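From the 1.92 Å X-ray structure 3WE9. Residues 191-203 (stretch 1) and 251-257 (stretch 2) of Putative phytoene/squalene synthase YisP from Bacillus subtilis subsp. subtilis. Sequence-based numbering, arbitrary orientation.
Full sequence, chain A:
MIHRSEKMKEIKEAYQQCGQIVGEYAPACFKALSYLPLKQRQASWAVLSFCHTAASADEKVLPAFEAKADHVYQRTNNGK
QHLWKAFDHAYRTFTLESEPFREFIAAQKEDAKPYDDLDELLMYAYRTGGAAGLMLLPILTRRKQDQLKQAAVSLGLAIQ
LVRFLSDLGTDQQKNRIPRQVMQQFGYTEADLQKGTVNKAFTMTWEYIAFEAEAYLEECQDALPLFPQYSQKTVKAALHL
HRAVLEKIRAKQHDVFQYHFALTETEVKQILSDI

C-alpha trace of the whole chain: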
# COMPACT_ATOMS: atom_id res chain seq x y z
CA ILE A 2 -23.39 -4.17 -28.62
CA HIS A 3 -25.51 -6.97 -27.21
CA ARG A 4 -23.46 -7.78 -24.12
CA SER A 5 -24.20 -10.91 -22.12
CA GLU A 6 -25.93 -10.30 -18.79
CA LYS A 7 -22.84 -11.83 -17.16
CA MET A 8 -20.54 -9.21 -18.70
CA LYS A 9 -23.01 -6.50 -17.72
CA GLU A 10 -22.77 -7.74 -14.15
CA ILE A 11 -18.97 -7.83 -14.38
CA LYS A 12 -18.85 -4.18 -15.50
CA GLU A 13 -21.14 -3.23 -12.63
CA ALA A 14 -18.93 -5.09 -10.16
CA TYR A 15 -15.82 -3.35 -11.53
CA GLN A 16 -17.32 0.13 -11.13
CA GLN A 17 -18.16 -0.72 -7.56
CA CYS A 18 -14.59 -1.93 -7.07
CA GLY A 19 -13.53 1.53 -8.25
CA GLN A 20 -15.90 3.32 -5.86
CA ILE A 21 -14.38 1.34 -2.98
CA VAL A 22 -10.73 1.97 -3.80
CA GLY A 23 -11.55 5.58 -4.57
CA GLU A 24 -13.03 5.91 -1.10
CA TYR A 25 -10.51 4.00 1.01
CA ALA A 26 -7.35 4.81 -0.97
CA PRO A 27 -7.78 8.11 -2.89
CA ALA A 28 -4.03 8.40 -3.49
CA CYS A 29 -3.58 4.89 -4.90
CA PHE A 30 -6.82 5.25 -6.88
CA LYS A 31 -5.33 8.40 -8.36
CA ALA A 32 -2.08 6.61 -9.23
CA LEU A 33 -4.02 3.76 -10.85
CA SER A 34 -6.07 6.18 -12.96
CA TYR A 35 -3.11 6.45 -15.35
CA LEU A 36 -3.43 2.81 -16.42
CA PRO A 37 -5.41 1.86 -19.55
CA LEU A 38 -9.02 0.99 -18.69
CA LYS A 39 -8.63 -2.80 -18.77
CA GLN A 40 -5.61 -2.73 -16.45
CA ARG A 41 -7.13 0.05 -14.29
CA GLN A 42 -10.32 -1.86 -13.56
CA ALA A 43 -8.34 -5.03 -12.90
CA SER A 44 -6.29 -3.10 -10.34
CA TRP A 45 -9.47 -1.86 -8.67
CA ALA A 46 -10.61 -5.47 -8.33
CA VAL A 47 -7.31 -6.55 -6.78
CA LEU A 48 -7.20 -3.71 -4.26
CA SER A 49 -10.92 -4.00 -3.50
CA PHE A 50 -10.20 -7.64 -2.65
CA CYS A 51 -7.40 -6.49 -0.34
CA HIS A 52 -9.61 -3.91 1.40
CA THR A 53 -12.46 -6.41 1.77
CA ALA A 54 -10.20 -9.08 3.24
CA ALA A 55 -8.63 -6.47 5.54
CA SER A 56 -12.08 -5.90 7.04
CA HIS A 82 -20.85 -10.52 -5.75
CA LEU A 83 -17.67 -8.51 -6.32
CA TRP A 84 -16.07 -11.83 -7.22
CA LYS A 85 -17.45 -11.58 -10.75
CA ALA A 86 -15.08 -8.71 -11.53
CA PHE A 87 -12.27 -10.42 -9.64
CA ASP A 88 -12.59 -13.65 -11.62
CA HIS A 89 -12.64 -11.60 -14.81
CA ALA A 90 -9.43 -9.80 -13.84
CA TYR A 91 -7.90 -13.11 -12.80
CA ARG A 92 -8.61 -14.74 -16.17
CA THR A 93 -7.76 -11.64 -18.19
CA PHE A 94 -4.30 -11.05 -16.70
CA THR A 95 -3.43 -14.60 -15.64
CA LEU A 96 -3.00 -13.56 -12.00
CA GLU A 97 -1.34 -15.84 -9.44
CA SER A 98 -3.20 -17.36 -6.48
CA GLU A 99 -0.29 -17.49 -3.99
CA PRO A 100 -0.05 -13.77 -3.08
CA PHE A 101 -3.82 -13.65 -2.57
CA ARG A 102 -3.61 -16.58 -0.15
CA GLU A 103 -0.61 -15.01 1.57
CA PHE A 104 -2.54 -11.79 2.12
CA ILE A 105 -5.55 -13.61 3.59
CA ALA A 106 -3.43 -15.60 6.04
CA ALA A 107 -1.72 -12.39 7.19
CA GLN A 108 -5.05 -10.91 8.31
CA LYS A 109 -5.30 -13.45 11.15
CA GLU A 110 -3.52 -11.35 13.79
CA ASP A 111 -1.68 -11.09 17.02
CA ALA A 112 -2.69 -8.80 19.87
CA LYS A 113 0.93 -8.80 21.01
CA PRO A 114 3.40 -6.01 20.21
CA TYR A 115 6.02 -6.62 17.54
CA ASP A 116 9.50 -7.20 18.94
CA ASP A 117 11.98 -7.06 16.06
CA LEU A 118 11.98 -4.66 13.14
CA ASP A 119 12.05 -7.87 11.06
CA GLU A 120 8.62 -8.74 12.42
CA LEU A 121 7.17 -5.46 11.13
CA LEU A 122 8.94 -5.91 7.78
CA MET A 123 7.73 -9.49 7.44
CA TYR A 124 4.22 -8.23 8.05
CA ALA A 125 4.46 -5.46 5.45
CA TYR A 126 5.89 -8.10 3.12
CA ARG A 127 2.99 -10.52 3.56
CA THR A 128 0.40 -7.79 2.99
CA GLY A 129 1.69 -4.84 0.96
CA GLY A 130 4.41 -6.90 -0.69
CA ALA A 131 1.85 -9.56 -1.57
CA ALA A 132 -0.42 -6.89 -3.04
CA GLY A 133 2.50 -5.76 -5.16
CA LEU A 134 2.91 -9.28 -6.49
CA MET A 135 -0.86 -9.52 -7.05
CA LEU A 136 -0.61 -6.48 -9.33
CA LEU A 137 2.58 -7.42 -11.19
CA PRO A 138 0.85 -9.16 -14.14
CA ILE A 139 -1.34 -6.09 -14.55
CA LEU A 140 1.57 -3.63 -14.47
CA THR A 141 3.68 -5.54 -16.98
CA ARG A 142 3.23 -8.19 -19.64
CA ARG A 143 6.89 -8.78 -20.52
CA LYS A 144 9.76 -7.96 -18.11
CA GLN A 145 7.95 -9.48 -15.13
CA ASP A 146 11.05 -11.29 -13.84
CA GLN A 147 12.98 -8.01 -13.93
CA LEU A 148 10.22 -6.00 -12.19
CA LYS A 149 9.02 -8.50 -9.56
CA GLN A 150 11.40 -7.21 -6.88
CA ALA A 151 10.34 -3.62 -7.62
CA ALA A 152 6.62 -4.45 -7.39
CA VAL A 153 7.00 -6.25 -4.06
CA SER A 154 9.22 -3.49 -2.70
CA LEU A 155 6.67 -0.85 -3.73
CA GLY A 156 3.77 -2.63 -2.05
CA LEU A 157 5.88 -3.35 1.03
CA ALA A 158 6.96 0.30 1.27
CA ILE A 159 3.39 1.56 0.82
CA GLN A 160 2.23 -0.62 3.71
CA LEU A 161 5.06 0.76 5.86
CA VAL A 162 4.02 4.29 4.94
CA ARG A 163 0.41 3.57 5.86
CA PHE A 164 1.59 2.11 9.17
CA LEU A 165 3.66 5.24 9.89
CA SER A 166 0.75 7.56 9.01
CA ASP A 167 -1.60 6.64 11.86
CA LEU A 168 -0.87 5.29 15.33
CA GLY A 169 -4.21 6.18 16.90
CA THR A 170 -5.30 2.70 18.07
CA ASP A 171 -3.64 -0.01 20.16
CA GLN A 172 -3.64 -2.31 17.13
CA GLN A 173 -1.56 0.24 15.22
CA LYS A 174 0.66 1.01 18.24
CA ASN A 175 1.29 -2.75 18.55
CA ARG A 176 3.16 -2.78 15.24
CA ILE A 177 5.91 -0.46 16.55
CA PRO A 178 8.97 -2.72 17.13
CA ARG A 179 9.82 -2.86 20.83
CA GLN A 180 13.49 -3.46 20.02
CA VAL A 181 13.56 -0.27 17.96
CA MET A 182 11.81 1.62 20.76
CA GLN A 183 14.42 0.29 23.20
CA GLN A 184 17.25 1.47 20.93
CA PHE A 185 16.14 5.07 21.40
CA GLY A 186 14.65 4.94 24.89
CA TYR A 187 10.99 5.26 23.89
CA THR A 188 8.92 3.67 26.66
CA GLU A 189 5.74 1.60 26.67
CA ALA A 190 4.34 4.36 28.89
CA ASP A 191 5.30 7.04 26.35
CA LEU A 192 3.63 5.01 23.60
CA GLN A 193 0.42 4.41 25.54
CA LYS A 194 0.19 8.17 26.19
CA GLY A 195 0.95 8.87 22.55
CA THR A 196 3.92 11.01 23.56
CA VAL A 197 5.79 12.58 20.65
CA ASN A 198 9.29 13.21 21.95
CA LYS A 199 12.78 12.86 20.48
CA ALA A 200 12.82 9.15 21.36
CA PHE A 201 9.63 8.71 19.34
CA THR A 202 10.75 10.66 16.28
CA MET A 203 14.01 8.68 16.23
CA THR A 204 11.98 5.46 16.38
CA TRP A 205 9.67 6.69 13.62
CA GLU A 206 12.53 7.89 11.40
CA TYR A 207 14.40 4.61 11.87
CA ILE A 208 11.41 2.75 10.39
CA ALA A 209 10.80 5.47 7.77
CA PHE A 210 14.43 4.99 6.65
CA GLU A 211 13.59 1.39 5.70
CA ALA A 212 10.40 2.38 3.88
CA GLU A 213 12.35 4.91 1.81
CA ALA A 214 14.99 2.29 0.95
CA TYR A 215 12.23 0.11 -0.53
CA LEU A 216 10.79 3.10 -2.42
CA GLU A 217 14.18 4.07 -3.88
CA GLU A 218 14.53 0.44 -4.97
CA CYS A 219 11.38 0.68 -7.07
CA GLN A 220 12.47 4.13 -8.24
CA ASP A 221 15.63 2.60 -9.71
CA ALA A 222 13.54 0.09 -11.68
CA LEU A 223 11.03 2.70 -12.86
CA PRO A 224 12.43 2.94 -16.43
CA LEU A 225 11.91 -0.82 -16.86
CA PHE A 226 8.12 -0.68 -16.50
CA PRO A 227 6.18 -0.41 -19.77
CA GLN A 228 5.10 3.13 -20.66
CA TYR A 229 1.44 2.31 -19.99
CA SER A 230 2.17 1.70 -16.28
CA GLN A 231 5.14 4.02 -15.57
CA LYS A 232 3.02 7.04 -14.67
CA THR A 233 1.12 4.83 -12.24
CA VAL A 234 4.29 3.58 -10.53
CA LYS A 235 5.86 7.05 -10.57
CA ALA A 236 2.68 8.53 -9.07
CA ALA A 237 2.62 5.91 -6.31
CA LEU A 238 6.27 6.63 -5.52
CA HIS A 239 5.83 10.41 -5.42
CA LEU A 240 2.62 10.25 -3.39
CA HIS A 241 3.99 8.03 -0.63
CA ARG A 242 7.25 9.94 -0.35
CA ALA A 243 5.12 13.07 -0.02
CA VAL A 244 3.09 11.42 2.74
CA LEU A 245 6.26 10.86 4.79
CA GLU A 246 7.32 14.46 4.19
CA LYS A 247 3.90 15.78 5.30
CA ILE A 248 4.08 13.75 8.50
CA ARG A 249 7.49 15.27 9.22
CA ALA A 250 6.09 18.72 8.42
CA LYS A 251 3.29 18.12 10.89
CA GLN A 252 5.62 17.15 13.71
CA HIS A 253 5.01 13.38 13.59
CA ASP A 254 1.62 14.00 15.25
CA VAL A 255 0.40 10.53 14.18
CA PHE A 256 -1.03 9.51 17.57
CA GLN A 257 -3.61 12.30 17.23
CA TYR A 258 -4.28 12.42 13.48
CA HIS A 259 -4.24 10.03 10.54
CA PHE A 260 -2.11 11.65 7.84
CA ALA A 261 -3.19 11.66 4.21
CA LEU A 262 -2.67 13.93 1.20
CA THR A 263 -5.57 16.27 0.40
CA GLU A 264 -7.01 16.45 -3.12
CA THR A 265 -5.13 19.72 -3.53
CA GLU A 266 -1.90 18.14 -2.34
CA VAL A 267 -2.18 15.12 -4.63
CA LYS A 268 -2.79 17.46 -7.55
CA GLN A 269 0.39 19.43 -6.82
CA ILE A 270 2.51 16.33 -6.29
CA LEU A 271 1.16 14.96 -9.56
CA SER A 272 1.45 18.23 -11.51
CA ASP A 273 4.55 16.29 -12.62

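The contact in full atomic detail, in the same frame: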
# COMPACT_ATOMS: atom_id res chain seq x y z
N ASP A 191 5.32 5.93 27.31
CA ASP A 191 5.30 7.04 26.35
C ASP A 191 4.30 6.69 25.25
O ASP A 191 3.41 7.47 24.92
CB ASP A 191 6.67 7.23 25.65
CG ASP A 191 7.75 7.80 26.56
OD1 ASP A 191 7.43 8.56 27.49
OD2 ASP A 191 8.95 7.51 26.30
N LEU A 192 4.48 5.50 24.68
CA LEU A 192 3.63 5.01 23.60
C LEU A 192 2.15 5.00 23.96
O LEU A 192 1.31 5.46 23.18
CB LEU A 192 4.06 3.59 23.20
CG LEU A 192 3.23 2.89 22.12
CD1 LEU A 192 3.25 3.70 20.83
CD2 LEU A 192 3.77 1.49 21.88
N GLN A 193 1.81 4.47 25.13
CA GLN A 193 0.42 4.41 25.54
C GLN A 193 -0.19 5.81 25.63
O GLN A 193 -1.36 6.01 25.31
CB GLN A 193 0.28 3.69 26.88
CG GLN A 193 -1.17 3.45 27.30
CD GLN A 193 -1.29 2.49 28.47
OE1 GLN A 193 -0.89 1.32 28.38
NE2 GLN A 193 -1.85 2.97 29.58
N LYS A 194 0.62 6.78 26.06
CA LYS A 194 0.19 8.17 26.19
C LYS A 194 0.21 8.88 24.84
O LYS A 194 -0.34 9.98 24.70
CB LYS A 194 1.10 8.93 27.15
CG LYS A 194 0.70 8.85 28.62
CD LYS A 194 1.73 9.53 29.52
CE LYS A 194 3.03 8.72 29.57
NZ LYS A 194 4.05 9.33 30.48
N GLY A 195 0.85 8.26 23.86
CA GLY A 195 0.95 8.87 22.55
C GLY A 195 1.89 10.06 22.61
O GLY A 195 1.68 11.08 21.95
N THR A 196 2.95 9.93 23.41
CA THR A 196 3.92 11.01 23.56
C THR A 196 4.85 11.14 22.36
O THR A 196 5.51 10.17 21.97
CB THR A 196 4.78 10.83 24.82
OG1 THR A 196 3.93 10.72 25.97
CG2 THR A 196 5.71 12.03 25.00
N VAL A 197 4.91 12.33 21.79
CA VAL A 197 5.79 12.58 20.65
C VAL A 197 7.01 13.34 21.15
O VAL A 197 6.98 14.57 21.27
CB VAL A 197 5.10 13.41 19.55
CG1 VAL A 197 6.10 13.69 18.42
CG2 VAL A 197 3.89 12.66 19.02
N ASN A 198 8.06 12.60 21.48
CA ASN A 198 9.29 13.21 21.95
C ASN A 198 10.40 12.80 21.00
O ASN A 198 10.14 12.13 19.99
CB ASN A 198 9.61 12.75 23.39
CG ASN A 198 9.52 11.24 23.56
OD1 ASN A 198 9.69 10.49 22.60
ND2 ASN A 198 9.28 10.79 24.79
N LYS A 199 11.63 13.19 21.32
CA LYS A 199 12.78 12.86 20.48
C LYS A 199 12.92 11.35 20.31
O LYS A 199 13.22 10.87 19.22
CB LYS A 199 14.06 13.43 21.09
CG LYS A 199 15.32 13.12 20.30
CD LYS A 199 15.23 13.66 18.87
CE LYS A 199 16.52 13.41 18.10
NZ LYS A 199 16.45 13.88 16.69
N ALA A 200 12.72 10.61 21.39
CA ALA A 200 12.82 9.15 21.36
C ALA A 200 11.82 8.59 20.34
O ALA A 200 12.11 7.62 19.63
CB ALA A 200 12.54 8.58 22.74
N PHE A 201 10.63 9.18 20.28
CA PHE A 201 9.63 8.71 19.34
C PHE A 201 9.99 9.04 17.89
O PHE A 201 9.86 8.18 17.01
CB PHE A 201 8.24 9.29 19.62
CG PHE A 201 7.24 8.93 18.56
CD1 PHE A 201 6.86 7.60 18.37
CD2 PHE A 201 6.72 9.90 17.71
CE1 PHE A 201 5.99 7.24 17.33
CE2 PHE A 201 5.85 9.55 16.67
CZ PHE A 201 5.48 8.22 16.48
N THR A 202 10.42 10.27 17.64
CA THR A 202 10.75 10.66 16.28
C THR A 202 11.93 9.84 15.76
O THR A 202 11.99 9.52 14.57
CB THR A 202 11.04 12.18 16.17
OG1 THR A 202 12.10 12.54 17.06
CG2 THR A 202 9.79 12.98 16.51
N MET A 203 12.87 9.50 16.63
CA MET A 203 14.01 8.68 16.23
C MET A 203 13.52 7.28 15.86
O MET A 203 14.00 6.68 14.89
CB MET A 203 15.04 8.58 17.35
CG MET A 203 15.84 9.86 17.53
SD MET A 203 17.01 9.73 18.87
CE MET A 203 18.42 9.00 18.02
N LYS A 251 4.30 17.97 9.86
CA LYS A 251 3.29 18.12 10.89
C LYS A 251 3.73 17.54 12.22
O LYS A 251 2.91 17.05 13.00
CB LYS A 251 1.98 17.49 10.44
CG LYS A 251 1.42 18.06 9.14
CD LYS A 251 1.08 19.53 9.28
CE LYS A 251 0.49 20.08 8.00
NZ LYS A 251 0.17 21.53 8.13
N GLN A 252 5.04 17.58 12.45
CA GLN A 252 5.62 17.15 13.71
C GLN A 252 5.35 15.72 14.18
O GLN A 252 5.23 15.48 15.38
CB GLN A 252 5.20 18.13 14.80
CG GLN A 252 5.29 19.60 14.37
CD GLN A 252 6.62 19.94 13.71
OE1 GLN A 252 6.71 20.08 12.49
NE2 GLN A 252 7.66 20.06 14.53
N HIS A 253 5.24 14.78 13.24
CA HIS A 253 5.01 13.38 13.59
C HIS A 253 3.82 13.18 14.52
O HIS A 253 3.80 12.24 15.31
CB HIS A 253 6.27 12.81 14.27
CG HIS A 253 7.51 12.92 13.44
ND1 HIS A 253 8.33 14.02 13.46
CD2 HIS A 253 8.05 12.07 12.54
CE1 HIS A 253 9.33 13.85 12.62
NE2 HIS A 253 9.18 12.67 12.04
N ASP A 254 2.81 14.04 14.39
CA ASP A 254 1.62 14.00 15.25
C ASP A 254 0.65 12.88 14.83
O ASP A 254 -0.56 13.10 14.73
CB ASP A 254 0.93 15.37 15.16
CG ASP A 254 0.14 15.72 16.41
OD1 ASP A 254 0.27 15.06 17.46
OD2 ASP A 254 -0.63 16.70 16.34
N VAL A 255 1.19 11.68 14.63
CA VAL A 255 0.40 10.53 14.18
C VAL A 255 -0.40 9.79 15.24
O VAL A 255 -1.14 8.87 14.89
CB VAL A 255 1.29 9.51 13.43
CG1 VAL A 255 1.86 10.15 12.17
CG2 VAL A 255 2.41 9.01 14.34
N PHE A 256 -0.25 10.15 16.51
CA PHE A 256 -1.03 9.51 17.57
C PHE A 256 -2.39 10.22 17.64
O PHE A 256 -3.39 9.64 18.07
CB PHE A 256 -0.33 9.64 18.93
CG PHE A 256 0.92 8.81 19.07
CD1 PHE A 256 0.86 7.42 19.02
CD2 PHE A 256 2.15 9.43 19.26
CE1 PHE A 256 2.02 6.65 19.16
CE2 PHE A 256 3.32 8.67 19.40
CZ PHE A 256 3.25 7.28 19.35
N GLN A 257 -2.40 11.48 17.21
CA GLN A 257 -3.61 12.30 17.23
C GLN A 257 -4.39 12.34 15.92
O GLN A 257 -5.62 12.37 15.92
CB GLN A 257 -3.26 13.74 17.63
CG GLN A 257 -2.73 13.88 19.05
CD GLN A 257 -3.60 13.19 20.07
OE1 GLN A 257 -4.83 13.31 20.03
NE2 GLN A 257 -2.99 12.47 20.99
O HOH W 1 0.28 12.91 20.86

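Stretch 1 has a helix at each end and a short connection between them. The first helix ends near Lys194, and the chain leaves it at Gly195 with positive phi. Gly195 N donates to Leu192 O at 2.9 Å, and Thr196 N donates to Asp191 O at 2.9 Å. These two bonds back into the last turn make a Schellman motif. The second helix starts at Lys199. Asn198 sits at its N-cap position: Phe201 N donates to Asn198 OD1 at 2.8 Å and is capped by it. Stretch 2 follows the end of another helix and has few regular bonds. Its own backbone bonds are weak, such as Val255 N to His253 O at 2.8 Å.

The two backbones come closest at Gly195 and Phe256, whose CA atoms are 5.4 Å apart. No direct hydrogen bond crosses between the stretches. The contact rests mainly on shape, and it buries 456 Å² in total.

Phe256 is the main bump. It has the largest covered area of any residue here, and its side chain points toward stretch 1. The hollow that takes it is lined by Leu192, Gly195, Thr196, Val197 and Phe201. Gly195 forms one wall. Its CA lies over a face of the Phe256 ring, 3.6 Å from the ring centroid, in a CH-pi contact. The lack of a side chain matters at this point. An ideal CB on Gly195 would point toward stretch 2 and lie 3.1 Å from Phe256 CB, which is tight. The positive phi also favours glycine.

Val197 meets the edge of the same ring, with Val197 CG2 3.7 Å from Phe256 CD2. Leu192 reaches in from the first helix. Its CA-to-CB bond points sideways, but the end of the side chain comes nearer, bringing Leu192 CD1 to 3.6 Å from Phe256 CE1. Both are apolar contacts.

Phe201 comes from the second helix and also points toward stretch 2. Its ring and that of Phe256 form an oblique aromatic pair, with centroids 4.6 Å apart and planes at 45°. Phe256 CZ lies over one face of the Phe201 ring, and Phe201 CE1 is 3.4 Å from it. At the edge of the Phe201 ring, Val255 CG2 is 3.8 Å from Phe201 CZ. His253 O lies near the same ring plane, 3.6 Å from Phe201 CE2.

His253 makes a second, smaller fit. Thr202 places its methyl over one face of the imidazole, with Thr202 CG2 3.9 Å from the ring centroid, another CH-pi contact. The Thr202 hydroxyl is used within its own helix: Thr202 OG1 donates to Lys199 O at 3.0 Å. Val197 also rests on the backbone of this turn, with Val197 CG1 3.6 Å from Gln252 O.

One water adds a polar link beside the hollow. It donates to Gly195 O at 2.5 Å from its oxygen, and that oxygen weakly accepts from Gln257 NE2 at 3.3 Å.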